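Local coordinates for methionine-binding lipoprotein metQ (Bacillus subtilis subsp. subtilis, PDB 4GOT) that binds methionine and probably hands it to the membrane permease of the MetNPQ ABC transporter, and also takes part in methionine sulfoxide transport, at residues 105-110 with 152-157; 110-115 with 158-163. All blocks are in the same frame, centred on the assembly; numbering follows the deposited sequence.

Contact 1. Residues 105-110 with 152-157; sequences GATIIL and NLEFKK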
ATOM      1  N   GLY A 105      -1.510  28.664   2.926  1.00 42.02           N
ATOM      2  CA  GLY A 105      -0.450  28.276   3.839  1.00 41.37           C
ATOM      3  C   GLY A 105      -0.672  26.969   4.570  1.00 39.94           C
ATOM      4  O   GLY A 105       0.162  26.578   5.395  1.00 35.79           O
ATOM      5  N   ALA A 106      -1.775  26.276   4.270  1.00 40.71           N
ATOM      6  CA  ALA A 106      -2.082  25.020   4.941  1.00 39.21           C
ATOM      7  C   ALA A 106      -0.903  24.039   4.785  1.00 37.69           C
ATOM      8  O   ALA A 106      -0.176  24.074   3.761  1.00 36.00           O
ATOM      9  CB  ALA A 106      -3.394  24.421   4.424  1.00 39.24           C
ATOM     10  N   THR A 107      -0.706  23.238   5.839  1.00 36.13           N
ATOM     11  CA  THR A 107       0.329  22.171   5.934  1.00 35.70           C
ATOM     12  C   THR A 107      -0.270  20.797   5.619  1.00 33.91           C
ATOM     13  O   THR A 107      -1.252  20.346   6.278  1.00 32.48           O
ATOM     14  CB  THR A 107       0.922  22.012   7.344  1.00 36.56           C
ATOM     15  OG1 THR A 107       1.629  23.190   7.722  1.00 42.30           O
ATOM     16  CG2 THR A 107       1.896  20.802   7.389  1.00 33.77           C
ATOM     17  N   ILE A 108       0.355  20.138   4.639  1.00 32.12           N
ATOM     18  CA  ILE A 108      -0.025  18.806   4.161  1.00 33.96           C
ATOM     19  C   ILE A 108       1.046  17.845   4.666  1.00 31.06           C
ATOM     20  O   ILE A 108       2.228  18.054   4.407  1.00 30.30           O
ATOM     21  CB  ILE A 108      -0.146  18.737   2.619  1.00 32.99           C
ATOM     22  CG1 ILE A 108      -1.145  19.782   2.076  1.00 37.16           C
ATOM     23  CG2 ILE A 108      -0.601  17.363   2.163  1.00 33.92           C
ATOM     24  CD1 ILE A 108      -2.557  19.649   2.592  1.00 37.41           C
ATOM     25  N   ILE A 109       0.625  16.833   5.435  1.00 29.66           N
ATOM     26  CA  ILE A 109       1.533  15.780   5.909  1.00 31.72           C
ATOM     27  C   ILE A 109       1.495  14.608   4.909  1.00 28.34           C
ATOM     28  O   ILE A 109       0.576  13.763   4.900  1.00 28.37           O
ATOM     29  CB  ILE A 109       1.198  15.245   7.332  1.00 30.35           C
ATOM     30  CG1 ILE A 109       0.917  16.398   8.317  1.00 31.48           C
ATOM     31  CG2 ILE A 109       2.289  14.288   7.847  1.00 33.57           C
ATOM     32  CD1 ILE A 109       2.125  17.236   8.677  1.00 32.97           C
ATOM     33  N   LEU A 110       2.521  14.599   4.078  1.00 24.98           N
ATOM     34  CA  LEU A 110       2.869  13.506   3.185  1.00 24.94           C
ATOM     35  C   LEU A 110       3.532  12.391   3.981  1.00 25.86           C
ATOM     36  O   LEU A 110       4.070  12.635   5.064  1.00 24.80           O
ATOM     37  CB  LEU A 110       3.907  14.006   2.172  1.00 24.54           C
ATOM     38  CG  LEU A 110       3.527  15.185   1.262  1.00 26.25           C
ATOM     39  CD1 LEU A 110       4.725  15.533   0.379  1.00 25.37           C
ATOM     40  CD2 LEU A 110       2.301  14.820   0.415  1.00 27.42           C
ATOM     41  N   ASN A 152      -0.602  28.127  -1.728  1.00 48.79           N
ATOM     42  CA  ASN A 152       0.722  28.079  -1.071  1.00 50.01           C
ATOM     43  C   ASN A 152       0.822  27.053   0.067  1.00 46.42           C
ATOM     44  O   ASN A 152       1.237  27.342   1.203  1.00 48.46           O
ATOM     45  CB  ASN A 152       1.121  29.470  -0.613  1.00 52.06           C
ATOM     46  CG  ASN A 152       1.300  30.401  -1.776  1.00 58.42           C
ATOM     47  OD1 ASN A 152       0.584  31.377  -1.906  1.00 55.97           O
ATOM     48  ND2 ASN A 152       2.233  30.071  -2.658  1.00 64.46           N
ATOM     49  N   LEU A 153       0.445  25.833  -0.291  1.00 44.96           N
ATOM     50  CA  LEU A 153       0.471  24.711   0.615  1.00 41.19           C
ATOM     51  C   LEU A 153       1.927  24.467   0.971  1.00 40.23           C
ATOM     52  O   LEU A 153       2.805  24.689   0.130  1.00 38.58           O
ATOM     53  CB  LEU A 153      -0.197  23.481  -0.043  1.00 41.36           C
ATOM     54  CG  LEU A 153      -1.674  23.640  -0.440  1.00 41.65           C
ATOM     55  CD1 LEU A 153      -2.196  22.423  -1.183  1.00 39.68           C
ATOM     56  CD2 LEU A 153      -2.517  23.870   0.803  1.00 44.41           C
ATOM     57  N   GLU A 154       2.173  24.083   2.233  1.00 41.05           N
ATOM     58  CA  GLU A 154       3.481  23.663   2.705  0.50 40.95           C
ATOM     59  C   GLU A 154       3.424  22.148   3.010  1.00 40.43           C
ATOM     60  O   GLU A 154       2.369  21.633   3.425  1.00 41.66           O
ATOM     61  CB  GLU A 154       3.848  24.498   3.945  0.50 42.10           C
ATOM     62  CG  GLU A 154       3.948  26.004   3.651  0.50 44.16           C
ATOM     63  CD  GLU A 154       3.838  26.881   4.893  0.50 46.36           C
ATOM     64  OE1 GLU A 154       3.862  26.343   6.023  0.50 48.29           O
ATOM     65  OE2 GLU A 154       3.727  28.114   4.743  0.50 46.36           O
ATOM     66  N   PHE A 155       4.531  21.434   2.812  1.00 34.64           N
ATOM     67  CA  PHE A 155       4.520  19.983   2.948  1.00 32.36           C
ATOM     68  C   PHE A 155       5.519  19.523   4.004  1.00 34.16           C
ATOM     69  O   PHE A 155       6.620  20.065   4.080  1.00 33.53           O
ATOM     70  CB  PHE A 155       4.817  19.293   1.621  1.00 31.06           C
ATOM     71  CG  PHE A 155       3.914  19.737   0.484  1.00 32.25           C
ATOM     72  CD1 PHE A 155       2.725  19.085   0.224  1.00 31.61           C
ATOM     73  CD2 PHE A 155       4.279  20.779  -0.329  1.00 35.06           C
ATOM     74  CE1 PHE A 155       1.887  19.480  -0.827  1.00 33.29           C
ATOM     75  CE2 PHE A 155       3.448  21.186  -1.380  1.00 35.88           C
ATOM     76  CZ  PHE A 155       2.248  20.536  -1.623  1.00 33.43           C
ATOM     77  N   LYS A 156       5.114  18.528   4.791  1.00 32.56           N
ATOM     78  CA  LYS A 156       5.985  17.864   5.763  1.00 32.70           C
ATOM     79  C   LYS A 156       5.960  16.359   5.427  1.00 30.25           C
ATOM     80  O   LYS A 156       5.066  15.895   4.739  1.00 26.92           O
ATOM     81  CB  LYS A 156       5.460  18.074   7.195  1.00 38.29           C
ATOM     82  CG  LYS A 156       5.287  19.516   7.671  1.00 42.48           C
ATOM     83  CD  LYS A 156       6.591  20.081   8.205  1.00 48.64           C
ATOM     84  CE  LYS A 156       6.397  21.378   8.999  1.00 56.14           C
ATOM     85  NZ  LYS A 156       6.064  21.121  10.440  1.00 50.72           N
ATOM     86  N   LYS A 157       6.935  15.588   5.909  1.00 27.76           N
ATOM     87  CA  LYS A 157       6.943  14.158   5.640  1.00 29.09           C
ATOM     88  C   LYS A 157       7.067  13.392   6.925  1.00 28.93           C
ATOM     89  O   LYS A 157       7.910  13.734   7.744  1.00 25.74           O
ATOM     90  CB  LYS A 157       8.090  13.765   4.697  1.00 32.82           C
ATOM     91  CG  LYS A 157       7.895  14.242   3.285  1.00 34.13           C
ATOM     92  CD  LYS A 157       9.223  14.411   2.573  1.00 42.75           C
ATOM     93  CE  LYS A 157       9.065  15.185   1.265  1.00 46.32           C
ATOM     94  NZ  LYS A 157       8.888  14.187   0.192  1.00 51.29           N
TER
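F155 and L110 meet obliquely on one face of a parallel strand pair, L110 CD1 lying 4.0 Å from F155 CB. The F155 ring also reaches back to I108, whose CB is 3.8 Å from ring atom CD1, so a single ring bridges two residues of strand 107-110. Further back, the branch tip CD2 of L153 touches A106 CB. On the other face, T107, I109 and K156 meet: the lysine's CG is 3.6 Å from T107 CG2, while its CB lies 3.7 Å from I109 CD1. A bend at chi2 (-84°) turns CD of K156 aside beyond CG; the lysine's end leads away from strand 107-110.

The axes of segments 107-110 and 154-157 diverge by 29°. E154 N donates to A106 O, I108 N to E154 O (2.8 Å) and K156 N to I108 O; L110 N to K156 O is more bent, at 136°. An alanine in place of L110 would probably open a gap beside F155 CB and ring atom CD1, and beside M120 of helix 117-126. Strand 154-158 is one edge of its sheet. Its two faces differ in chemistry: F155, I108 and L110 make one face apolar, where L110 and F155 meet helix 117-126, with L153 packing on A106 and I108 at the loop end, whereas the opposite face combines aliphatic lysine carbons with charged ends.

Contact 2. Residues 110-115 with 158-163; sequences LTNNVA and VAPELT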
ATOM      1  N   LEU A 110       2.521  14.599   4.078  1.00 24.98           N
ATOM      2  CA  LEU A 110       2.869  13.506   3.185  1.00 24.94           C
ATOM      3  C   LEU A 110       3.532  12.391   3.981  1.00 25.86           C
ATOM      4  O   LEU A 110       4.070  12.635   5.064  1.00 24.80           O
ATOM      5  CB  LEU A 110       3.907  14.006   2.172  1.00 24.54           C
ATOM      6  CG  LEU A 110       3.527  15.185   1.262  1.00 26.25           C
ATOM      7  CD1 LEU A 110       4.725  15.533   0.379  1.00 25.37           C
ATOM      8  CD2 LEU A 110       2.301  14.820   0.415  1.00 27.42           C
ATOM      9  N   THR A 111       3.500  11.172   3.443  1.00 27.99           N
ATOM     10  CA  THR A 111       4.379  10.130   3.981  1.00 27.62           C
ATOM     11  C   THR A 111       5.730  10.339   3.287  1.00 30.88           C
ATOM     12  O   THR A 111       5.815  11.023   2.243  1.00 29.54           O
ATOM     13  CB  THR A 111       3.795   8.690   3.829  1.00 28.19           C
ATOM     14  OG1 THR A 111       4.157   8.126   2.574  1.00 29.54           O
ATOM     15  CG2 THR A 111       2.252   8.651   4.006  1.00 26.12           C
ATOM     16  N   ASN A 112       6.763   9.745   3.870  1.00 30.42           N
ATOM     17  CA  ASN A 112       8.121   9.800   3.336  1.00 33.96           C
ATOM     18  C   ASN A 112       8.428   8.626   2.358  1.00 34.33           C
ATOM     19  O   ASN A 112       9.566   8.442   1.966  1.00 29.84           O
ATOM     20  CB  ASN A 112       9.150   9.906   4.490  1.00 31.93           C
ATOM     21  CG  ASN A 112       9.255   8.640   5.324  1.00 32.77           C
ATOM     22  OD1 ASN A 112       8.695   7.603   4.980  1.00 35.48           O
ATOM     23  ND2 ASN A 112       9.995   8.721   6.425  1.00 38.27           N
ATOM     24  N   ASN A 113       7.384   7.901   1.929  1.00 32.57           N
ATOM     25  CA  ASN A 113       7.472   6.805   0.951  1.00 29.23           C
ATOM     26  C   ASN A 113       7.800   7.402  -0.429  1.00 27.22           C
ATOM     27  O   ASN A 113       6.907   7.938  -1.107  1.00 26.73           O
ATOM     28  CB  ASN A 113       6.096   6.073   0.949  1.00 33.15           C
ATOM     29  CG  ASN A 113       6.067   4.788   0.153  1.00 30.16           C
ATOM     30  OD1 ASN A 113       6.771   4.604  -0.841  1.00 31.80           O
ATOM     31  ND2 ASN A 113       5.205   3.882   0.591  1.00 26.42           N
ATOM     32  N   VAL A 114       9.075   7.336  -0.817  1.00 28.13           N
ATOM     33  CA  VAL A 114       9.557   7.933  -2.059  1.00 27.81           C
ATOM     34  C   VAL A 114       8.709   7.510  -3.261  1.00 29.10           C
ATOM     35  O   VAL A 114       8.291   8.363  -4.060  1.00 29.42           O
ATOM     36  CB  VAL A 114      11.020   7.563  -2.342  1.00 28.88           C
ATOM     37  CG1 VAL A 114      11.463   8.109  -3.698  1.00 28.61           C
ATOM     38  CG2 VAL A 114      11.943   8.044  -1.214  1.00 30.76           C
ATOM     39  N   ALA A 115       8.449   6.194  -3.372  1.00 29.04           N
ATOM     40  CA  ALA A 115       7.633   5.617  -4.445  1.00 28.46           C
ATOM     41  C   ALA A 115       6.210   6.169  -4.548  1.00 28.73           C
ATOM     42  O   ALA A 115       5.600   6.144  -5.641  1.00 27.53           O
ATOM     43  CB  ALA A 115       7.580   4.108  -4.271  1.00 28.18           C
ATOM     44  N   VAL A 158       6.195  12.392   7.084  1.00 27.68           N
ATOM     45  CA  VAL A 158       6.192  11.507   8.255  1.00 25.57           C
ATOM     46  C   VAL A 158       6.262  10.050   7.770  1.00 24.27           C
ATOM     47  O   VAL A 158       5.727   9.713   6.722  1.00 24.56           O
ATOM     48  CB  VAL A 158       4.917  11.744   9.105  1.00 25.15           C
ATOM     49  CG1 VAL A 158       4.793  10.736  10.246  1.00 23.06           C
ATOM     50  CG2 VAL A 158       4.921  13.185   9.667  1.00 26.06           C
ATOM     51  N   ALA A 159       6.865   9.177   8.564  1.00 23.15           N
ATOM     52  CA  ALA A 159       6.875   7.764   8.227  1.00 23.10           C
ATOM     53  C   ALA A 159       5.422   7.276   8.067  1.00 23.52           C
ATOM     54  O   ALA A 159       4.538   7.750   8.786  1.00 22.64           O
ATOM     55  CB  ALA A 159       7.634   6.967   9.291  1.00 21.34           C
ATOM     56  N   PRO A 160       5.162   6.374   7.083  1.00 25.07           N
ATOM     57  CA  PRO A 160       3.786   5.870   6.832  1.00 25.16           C
ATOM     58  C   PRO A 160       3.242   5.139   8.064  1.00 24.39           C
ATOM     59  O   PRO A 160       2.049   5.115   8.306  1.00 21.96           O
ATOM     60  CB  PRO A 160       3.942   4.935   5.617  1.00 26.17           C
ATOM     61  CG  PRO A 160       5.401   4.933   5.300  1.00 23.59           C
ATOM     62  CD  PRO A 160       6.100   6.016   6.004  1.00 23.57           C
ATOM     63  N   GLU A 161       4.156   4.616   8.890  1.00 22.98           N
ATOM     64  CA  GLU A 161       3.784   3.955  10.126  1.00 23.19           C
ATOM     65  C   GLU A 161       3.258   4.913  11.219  1.00 23.87           C
ATOM     66  O   GLU A 161       2.749   4.464  12.277  1.00 29.25           O
ATOM     67  CB  GLU A 161       5.026   3.178  10.671  1.00 26.17           C
ATOM     68  CG  GLU A 161       5.450   1.946   9.859  1.00 26.49           C
ATOM     69  CD  GLU A 161       6.119   2.242   8.492  1.00 27.99           C
ATOM     70  OE1 GLU A 161       6.800   3.310   8.371  1.00 26.79           O
ATOM     71  OE2 GLU A 161       6.026   1.354   7.572  1.00 25.94           O
ATOM     72  N   LEU A 162       3.469   6.211  11.027  1.00 23.20           N
ATOM     73  CA  LEU A 162       3.235   7.204  12.063  1.00 23.21           C
ATOM     74  C   LEU A 162       2.304   8.300  11.604  1.00 25.94           C
ATOM     75  O   LEU A 162       1.992   9.156  12.412  1.00 26.33           O
ATOM     76  CB  LEU A 162       4.564   7.869  12.477  1.00 23.86           C
ATOM     77  CG  LEU A 162       5.548   7.017  13.303  1.00 23.24           C
ATOM     78  CD1 LEU A 162       6.830   7.824  13.527  1.00 23.55           C
ATOM     79  CD2 LEU A 162       4.947   6.468  14.621  1.00 24.02           C
ATOM     80  N   THR A 163       1.869   8.305  10.334  1.00 24.99           N
ATOM     81  CA  THR A 163       0.910   9.321   9.907  1.00 24.47           C
ATOM     82  C   THR A 163      -0.461   9.284  10.668  1.00 24.24           C
ATOM     83  O   THR A 163      -1.097  10.350  10.900  1.00 25.58           O
ATOM     84  CB  THR A 163       0.666   9.319   8.395  1.00 24.97           C
ATOM     85  OG1 THR A 163       0.337   7.996   7.968  1.00 26.04           O
ATOM     86  CG2 THR A 163       1.889   9.864   7.625  1.00 23.54           C
TER
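V158 continues the parallel pairing beside T111 through its backbone: its N donates to L110 O at 2.9 Å, and its O takes the N-H of N112 at 3.0 Å. The second bond is bent, 135° at the hydrogen, and its donor stands above the carbonyl plane by 49°. The same oxygen receives the CA-H of T111, with T111 CA 3.1 Å away, so two neighbouring residues converge on one carbonyl as the strands come to their end.

A159 then passes the amide of N112, its CA 3.7 Å from both N112 OD1 and ND2. At P160 the ring and the N112 side chain cross at about a right angle, ring carbon CD coming 3.2 Å from N112 OD1. A chi1 of 69° sets N112 CG between its own backbone N and carbonyl carbon, 3.9 Å from A159 CA. The proline also has CA and CD each 4.1 Å from T111 CB, and beyond this contact it touches Y43 and N178 of the ligand pocket.

After P160 the chain turns, L162 N bonding back to A159 O, and L162 takes the N-cap position of helix 163-168. T163, in the first turn of that helix, brings its methyl CG2 to within 3.8 Å of T111 CG2, the two side chains crossing obliquely. The other branch of T111, OG1, accepts from N113 N, forming an ST turn. The chemistry thus divides T111 between two tasks, a methyl packed against the helix start and a hydroxyl bonded to the backbone of N113, a residue of the pocket that touches the bound selenomethionine.

Overall arrangement
Coming from the N terminus, after the first strands of both larger sheets, the chain forms strand 107-111, passes through helix 117-126 and the small antiparallel pair of strands 131-132 and 146-148, and returns as strand 154-158. Contact 1 closes this excursion on 152-157, and contact 2 closes it again on 158-163, just beyond. The two closures cross, since their segments alternate along the chain; they share L110, and their centres lie about 13 Å apart. I109 CG2 and V158 CG2 touch between them. Contact 1 joins an edge of the five-stranded sheet to its neighbouring strand; contact 2 carries that pairing to the strand ends, linking them to helix 163-168 and the methionine pocket.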